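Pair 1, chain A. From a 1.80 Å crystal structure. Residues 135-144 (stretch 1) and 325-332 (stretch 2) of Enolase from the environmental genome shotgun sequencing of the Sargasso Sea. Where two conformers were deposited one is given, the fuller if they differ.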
# COMPACT_ATOMS: atom_id res chain seq x y z
N ASN A 135 -5.38 32.22 8.50
CA ASN A 135 -6.59 31.52 8.93
C ASN A 135 -6.91 30.35 7.98
O ASN A 135 -6.63 30.46 6.78
CB ASN A 135 -7.78 32.51 9.00
CG ASN A 135 -7.91 33.44 7.75
OD1 ASN A 135 -8.61 34.46 7.80
ND2 ASN A 135 -7.25 33.09 6.64
N VAL A 136 -7.51 29.28 8.49
CA VAL A 136 -7.84 28.17 7.60
C VAL A 136 -9.25 27.70 7.84
O VAL A 136 -9.55 27.26 8.94
CB VAL A 136 -6.85 26.98 7.82
CG1 VAL A 136 -7.34 25.69 7.08
CG2 VAL A 136 -5.45 27.40 7.42
N PRO A 137 -10.14 27.82 6.83
CA PRO A 137 -11.49 27.33 7.10
C PRO A 137 -11.49 25.83 7.45
O PRO A 137 -10.73 25.05 6.85
CB PRO A 137 -12.22 27.54 5.76
CG PRO A 137 -11.44 28.74 5.13
CD PRO A 137 -10.01 28.40 5.48
N ILE A 138 -12.32 25.45 8.41
CA ILE A 138 -12.42 24.05 8.84
C ILE A 138 -13.85 23.53 8.82
O ILE A 138 -14.80 24.31 8.80
CB ILE A 138 -11.81 23.84 10.27
CG1 ILE A 138 -12.33 24.89 11.27
CG2 ILE A 138 -10.29 23.92 10.22
CD1 ILE A 138 -13.61 24.55 11.95
N TYR A 139 -14.01 22.21 8.85
CA TYR A 139 -15.30 21.62 9.08
C TYR A 139 -15.08 20.48 10.09
O TYR A 139 -13.95 20.01 10.26
CB TYR A 139 -15.92 21.08 7.77
CG TYR A 139 -15.26 19.81 7.26
CD1 TYR A 139 -15.75 18.55 7.63
CD2 TYR A 139 -14.13 19.86 6.42
CE1 TYR A 139 -15.11 17.35 7.19
CE2 TYR A 139 -13.51 18.69 5.97
CZ TYR A 139 -13.99 17.45 6.36
OH TYR A 139 -13.39 16.30 5.90
N ALA A 140 -16.16 20.07 10.74
CA ALA A 140 -16.10 19.06 11.79
C ALA A 140 -16.72 17.77 11.35
O ALA A 140 -17.85 17.74 10.81
CB ALA A 140 -16.78 19.57 13.05
N THR A 141 -16.01 16.68 11.61
CA THR A 141 -16.51 15.35 11.30
C THR A 141 -17.17 14.74 12.52
O THR A 141 -16.61 14.75 13.60
CB THR A 141 -15.37 14.44 10.79
OG1 THR A 141 -14.93 14.94 9.53
CG2 THR A 141 -15.83 13.01 10.62
N CYS A 142 -18.39 14.24 12.32
CA CYS A 142 -19.17 13.59 13.38
C CYS A 142 -19.17 12.08 13.17
O CYS A 142 -19.92 11.56 12.34
CB CYS A 142 -20.62 14.06 13.34
SG CYS A 142 -21.46 13.52 14.81
N TRP A 143 -18.30 11.39 13.89
CA TRP A 143 -18.18 9.97 13.74
C TRP A 143 -17.80 9.33 15.06
O TRP A 143 -16.98 9.87 15.80
CB TRP A 143 -17.07 9.67 12.71
CG TRP A 143 -16.94 8.20 12.42
CD1 TRP A 143 -17.61 7.48 11.45
CD2 TRP A 143 -16.09 7.28 13.10
NE1 TRP A 143 -17.23 6.16 11.51
CE2 TRP A 143 -16.29 6.01 12.50
CE3 TRP A 143 -15.15 7.40 14.15
CZ2 TRP A 143 -15.60 4.87 12.93
CZ3 TRP A 143 -14.48 6.26 14.57
CH2 TRP A 143 -14.70 5.02 13.96
N SER A 144 -18.38 8.17 15.35
CA SER A 144 -17.97 7.40 16.54
C SER A 144 -17.89 5.88 16.30
O SER A 144 -18.66 5.32 15.51
CB SER A 144 -18.89 7.67 17.73
OG SER A 144 -18.48 6.87 18.84
N GLU A 325 -9.81 23.29 0.08
CA GLU A 325 -11.18 23.31 0.55
C GLU A 325 -11.09 23.33 2.07
O GLU A 325 -10.00 23.42 2.62
CB GLU A 325 -11.96 22.07 0.08
CG GLU A 325 -12.97 22.36 -1.00
CD GLU A 325 -14.16 23.18 -0.50
OE1 GLU A 325 -15.06 23.44 -1.31
OE2 GLU A 325 -14.22 23.56 0.69
N LYS A 326 -12.23 23.24 2.74
CA LYS A 326 -12.26 23.23 4.20
C LYS A 326 -11.48 22.02 4.74
O LYS A 326 -11.55 20.93 4.17
CB LYS A 326 -13.69 23.24 4.68
CG LYS A 326 -14.39 24.59 4.38
CD LYS A 326 -15.83 24.48 4.73
CE LYS A 326 -16.66 24.33 3.45
NZ LYS A 326 -16.36 25.47 2.50
N ALA A 327 -10.71 22.27 5.81
CA ALA A 327 -9.82 21.29 6.42
C ALA A 327 -10.51 20.52 7.53
O ALA A 327 -11.27 21.10 8.30
CB ALA A 327 -8.57 22.01 6.97
N GLU A 328 -10.24 19.21 7.62
CA GLU A 328 -11.00 18.34 8.49
C GLU A 328 -10.53 18.38 9.96
O GLU A 328 -9.31 18.25 10.24
CB GLU A 328 -10.87 16.88 8.00
CG GLU A 328 -11.67 15.93 8.86
CD GLU A 328 -11.74 14.52 8.28
OE1 GLU A 328 -10.74 14.11 7.65
OE2 GLU A 328 -12.78 13.85 8.43
N ILE A 329 -11.46 18.58 10.88
CA ILE A 329 -11.16 18.45 12.32
C ILE A 329 -12.11 17.45 12.98
O ILE A 329 -13.24 17.29 12.55
CB ILE A 329 -11.20 19.81 13.08
CG1 ILE A 329 -12.61 20.37 13.10
CG2 ILE A 329 -10.21 20.84 12.49
CD1 ILE A 329 -12.97 21.00 14.43
N PHE A 330 -11.61 16.75 14.00
CA PHE A 330 -12.42 15.89 14.84
C PHE A 330 -12.52 16.62 16.16
O PHE A 330 -11.55 16.65 16.92
CB PHE A 330 -11.75 14.52 15.04
CG PHE A 330 -11.96 13.60 13.90
CD1 PHE A 330 -12.90 12.58 13.97
CD2 PHE A 330 -11.22 13.76 12.73
CE1 PHE A 330 -13.09 11.73 12.88
CE2 PHE A 330 -11.40 12.91 11.63
CZ PHE A 330 -12.35 11.89 11.71
N PRO A 331 -13.64 17.31 16.39
CA PRO A 331 -13.72 18.13 17.59
C PRO A 331 -13.47 17.31 18.86
O PRO A 331 -12.84 17.83 19.78
CB PRO A 331 -15.15 18.68 17.56
CG PRO A 331 -15.47 18.76 16.10
CD PRO A 331 -14.87 17.42 15.58
N ASP A 332 -13.89 16.04 18.89
CA ASP A 332 -13.75 15.21 20.09
C ASP A 332 -12.31 14.81 20.39
O ASP A 332 -12.01 14.30 21.46
CB ASP A 332 -14.67 13.99 20.07
CG ASP A 332 -14.51 13.13 18.81
OD1 ASP A 332 -14.59 13.67 17.69
OD2 ASP A 332 -14.32 11.91 18.97
O HOH W 1 -9.21 25.20 4.41
O HOH W 2 -16.63 13.16 15.83
O HOH W 3 -14.36 10.38 16.79

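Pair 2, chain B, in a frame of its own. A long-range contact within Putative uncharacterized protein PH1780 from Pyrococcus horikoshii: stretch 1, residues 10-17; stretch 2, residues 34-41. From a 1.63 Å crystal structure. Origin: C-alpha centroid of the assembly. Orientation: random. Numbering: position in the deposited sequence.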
# COMPACT_ATOMS: atom_id res chain seq x y z
N ASN B 10 -0.80 20.80 4.32
CA ASN B 10 -0.68 21.15 5.73
C ASN B 10 -0.77 19.97 6.70
O ASN B 10 -1.66 19.90 7.54
CB ASN B 10 -1.76 22.18 6.08
CG ASN B 10 -1.73 23.37 5.14
OD1 ASN B 10 -0.76 24.12 5.11
ND2 ASN B 10 -2.80 23.54 4.37
N PRO B 11 0.18 19.04 6.60
CA PRO B 11 0.17 17.88 7.49
C PRO B 11 0.51 18.26 8.93
O PRO B 11 1.29 19.19 9.17
CB PRO B 11 1.24 16.98 6.89
CG PRO B 11 2.24 17.97 6.38
CD PRO B 11 1.34 18.99 5.69
N VAL B 12 -0.09 17.56 9.88
CA VAL B 12 0.19 17.82 11.28
C VAL B 12 1.59 17.25 11.49
O VAL B 12 1.89 16.14 11.07
CB VAL B 12 -0.82 17.12 12.20
CG1 VAL B 12 -2.14 17.86 12.18
CG2 VAL B 12 -1.03 15.68 11.75
N THR B 13 2.45 18.04 12.13
CA THR B 13 3.82 17.61 12.38
C THR B 13 4.11 17.57 13.87
O THR B 13 3.30 17.99 14.69
CB THR B 13 4.83 18.57 11.73
OG1 THR B 13 4.73 19.85 12.35
CG2 THR B 13 4.55 18.71 10.23
N ILE B 14 5.29 17.06 14.21
CA ILE B 14 5.71 16.98 15.60
C ILE B 14 7.09 17.60 15.72
O ILE B 14 8.01 17.23 15.00
CB ILE B 14 5.76 15.53 16.11
CG1 ILE B 14 4.35 14.92 16.08
CG2 ILE B 14 6.33 15.49 17.52
CD1 ILE B 14 4.27 13.52 16.66
N THR B 15 7.21 18.56 16.63
CA THR B 15 8.48 19.24 16.85
C THR B 15 9.25 18.59 17.99
O THR B 15 8.69 18.35 19.07
CB THR B 15 8.27 20.72 17.18
OG1 THR B 15 7.60 21.37 16.09
CG2 THR B 15 9.60 21.41 17.44
N LEU B 16 10.52 18.30 17.75
CA LEU B 16 11.37 17.70 18.77
C LEU B 16 11.97 18.83 19.60
O LEU B 16 12.16 19.94 19.10
CB LEU B 16 12.50 16.90 18.11
CG LEU B 16 12.09 15.77 17.16
CD1 LEU B 16 13.32 15.17 16.52
CD2 LEU B 16 11.30 14.72 17.93
N PRO B 17 12.28 18.57 20.88
CA PRO B 17 12.10 17.30 21.59
C PRO B 17 10.63 16.96 21.85
O PRO B 17 9.79 17.85 21.97
CB PRO B 17 12.87 17.52 22.89
CG PRO B 17 13.89 18.55 22.53
CD PRO B 17 13.09 19.50 21.69
N SER B 34 1.44 8.34 10.20
CA SER B 34 2.75 8.83 10.62
C SER B 34 2.75 10.35 10.56
O SER B 34 1.93 10.95 9.87
CB SER B 34 3.84 8.27 9.71
OG SER B 34 3.69 8.74 8.38
N PHE B 35 3.68 10.97 11.29
CA PHE B 35 3.78 12.42 11.32
C PHE B 35 5.16 12.90 10.88
O PHE B 35 6.17 12.30 11.24
CB PHE B 35 3.55 12.97 12.73
CG PHE B 35 2.20 12.65 13.30
CD1 PHE B 35 1.04 13.12 12.69
CD2 PHE B 35 2.08 11.91 14.47
CE1 PHE B 35 -0.21 12.86 13.24
CE2 PHE B 35 0.84 11.64 15.03
CZ PHE B 35 -0.31 12.12 14.42
N PRO B 36 5.22 13.97 10.08
CA PRO B 36 6.54 14.46 9.66
C PRO B 36 7.17 15.07 10.92
O PRO B 36 6.46 15.64 11.75
CB PRO B 36 6.20 15.53 8.62
CG PRO B 36 4.90 15.05 8.05
CD PRO B 36 4.15 14.61 9.29
N VAL B 37 8.48 14.93 11.06
CA VAL B 37 9.18 15.47 12.23
C VAL B 37 10.02 16.68 11.83
O VAL B 37 10.78 16.62 10.87
CB VAL B 37 10.10 14.41 12.87
CG1 VAL B 37 10.79 15.00 14.10
CG2 VAL B 37 9.29 13.19 13.26
N VAL B 38 9.89 17.76 12.59
CA VAL B 38 10.63 18.98 12.31
C VAL B 38 11.37 19.51 13.53
O VAL B 38 11.09 19.12 14.67
CB VAL B 38 9.67 20.09 11.83
CG1 VAL B 38 8.94 19.64 10.57
CG2 VAL B 38 8.68 20.44 12.93
N ASN B 39 12.33 20.40 13.29
CA ASN B 39 13.08 21.00 14.39
C ASN B 39 12.43 22.33 14.76
O ASN B 39 11.37 22.67 14.23
CB ASN B 39 14.55 21.21 14.01
CG ASN B 39 14.73 22.04 12.75
OD1 ASN B 39 13.88 22.85 12.39
ND2 ASN B 39 15.87 21.85 12.08
N LYS B 40 13.05 23.07 15.67
CA LYS B 40 12.48 24.34 16.11
C LYS B 40 12.20 25.28 14.95
O LYS B 40 11.15 25.92 14.91
CB LYS B 40 13.42 25.02 17.11
CG LYS B 40 12.88 26.32 17.68
CD LYS B 40 11.54 26.11 18.39
CE LYS B 40 11.02 27.40 19.00
NZ LYS B 40 11.92 27.94 20.06
N GLU B 41 13.13 25.36 14.00
CA GLU B 41 12.96 26.22 12.83
C GLU B 41 11.81 25.74 11.95
O GLU B 41 11.29 26.49 11.13
CB GLU B 41 14.25 26.24 12.00
CG GLU B 41 15.39 27.05 12.59
CD GLU B 41 15.07 28.53 12.65
OE1 GLU B 41 14.63 29.10 11.63
OE2 GLU B 41 15.26 29.14 13.73
O HOH W 4 1.08 13.82 8.99
O HOH W 5 8.75 23.63 14.71

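Pairs 1 and 2 each set two chain segments side by side as parallel β-strands, and their backbones superpose with an RMSD of 1.0 Å over N, CA and C of 14 central residues. Matched bridges join A:Tyr139 to A:Glu328 and B:Ile14 to B:Val37, and A:Ala140 to A:Ile329 and B:Thr15 to B:Val38; pair 1 has a further bridge, A:Ile138 with A:Ala327. In both, one residue of stretch 1 bonds to stretch 2 through its N and its O, the usual parallel pattern. A:Tyr139 N donates to A:Ala327 O (3.0 Å) and A:Ile329 N to A:Tyr139 O (2.9 Å); at the matching positions B:Ile14 N donates to B:Pro36 O (3.1 Å) and B:Val38 N to B:Ile14 O (3.1 Å). The next rung also recurs, A:Thr141 N to A:Ile329 O (3.0 Å) and B:Leu16 N to B:Val38 O (3.2 Å). Pair 1 begins one rung earlier, with A:Ala327 N to A:Pro137 O (3.0 Å). The counterpart of A:Ala327 is B:Pro36, whose ring nitrogen has no hydrogen to give; instead its CD lies 3.3 Å from B:Val12 O. Water 4 donates to B:Val12 O (3.2 Å) and B:Ser34 O (3.1 Å), much as water 1 donates to A:Pro137 O (2.9 Å) and A:Glu325 O (2.6 Å).

On the face carrying A:Tyr139 and A:Glu328, the tyrosine ring covers the neighbouring backbone: A:Glu328 CA lies over it, 4.0 Å from its centroid, while A:Lys326 O lies at its edge, 3.5 Å from A:Tyr139 CE2. In pair 2 the ring comes from the other stretch, with B:Phe35 in the place of A:Lys326; B:Ile14 CD1 reaches B:Phe35 CD2 (3.5 Å) and B:Val12 CG2 reaches B:Phe35 CE1 (3.3 Å). Farther along, A:Thr141 OG1 donates a short hydrogen bond to A:Glu328 OE2 (2.6 Å), whereas the matched B:Leu16 and B:Val37 make an apolar contact, CG to CG1 (3.4 Å).

On the face of A:Ile138, A:Ala140 and A:Ile329, packing is aliphatic: A:Ile138 CG2 meets A:Ile329 CG2 (3.8 Å), and A:Ala140 CB meets A:Pro331 CG (3.4 Å). Pair 2 places threonine at the first two positions, with B:Thr15 OG1 3.5 Å from B:Val38 CG2. That hydroxyl also shares a hydrogen bond with water 5 (2.9 Å from B:Thr15 OG1), which donates to B:Asn39 O (2.8 Å).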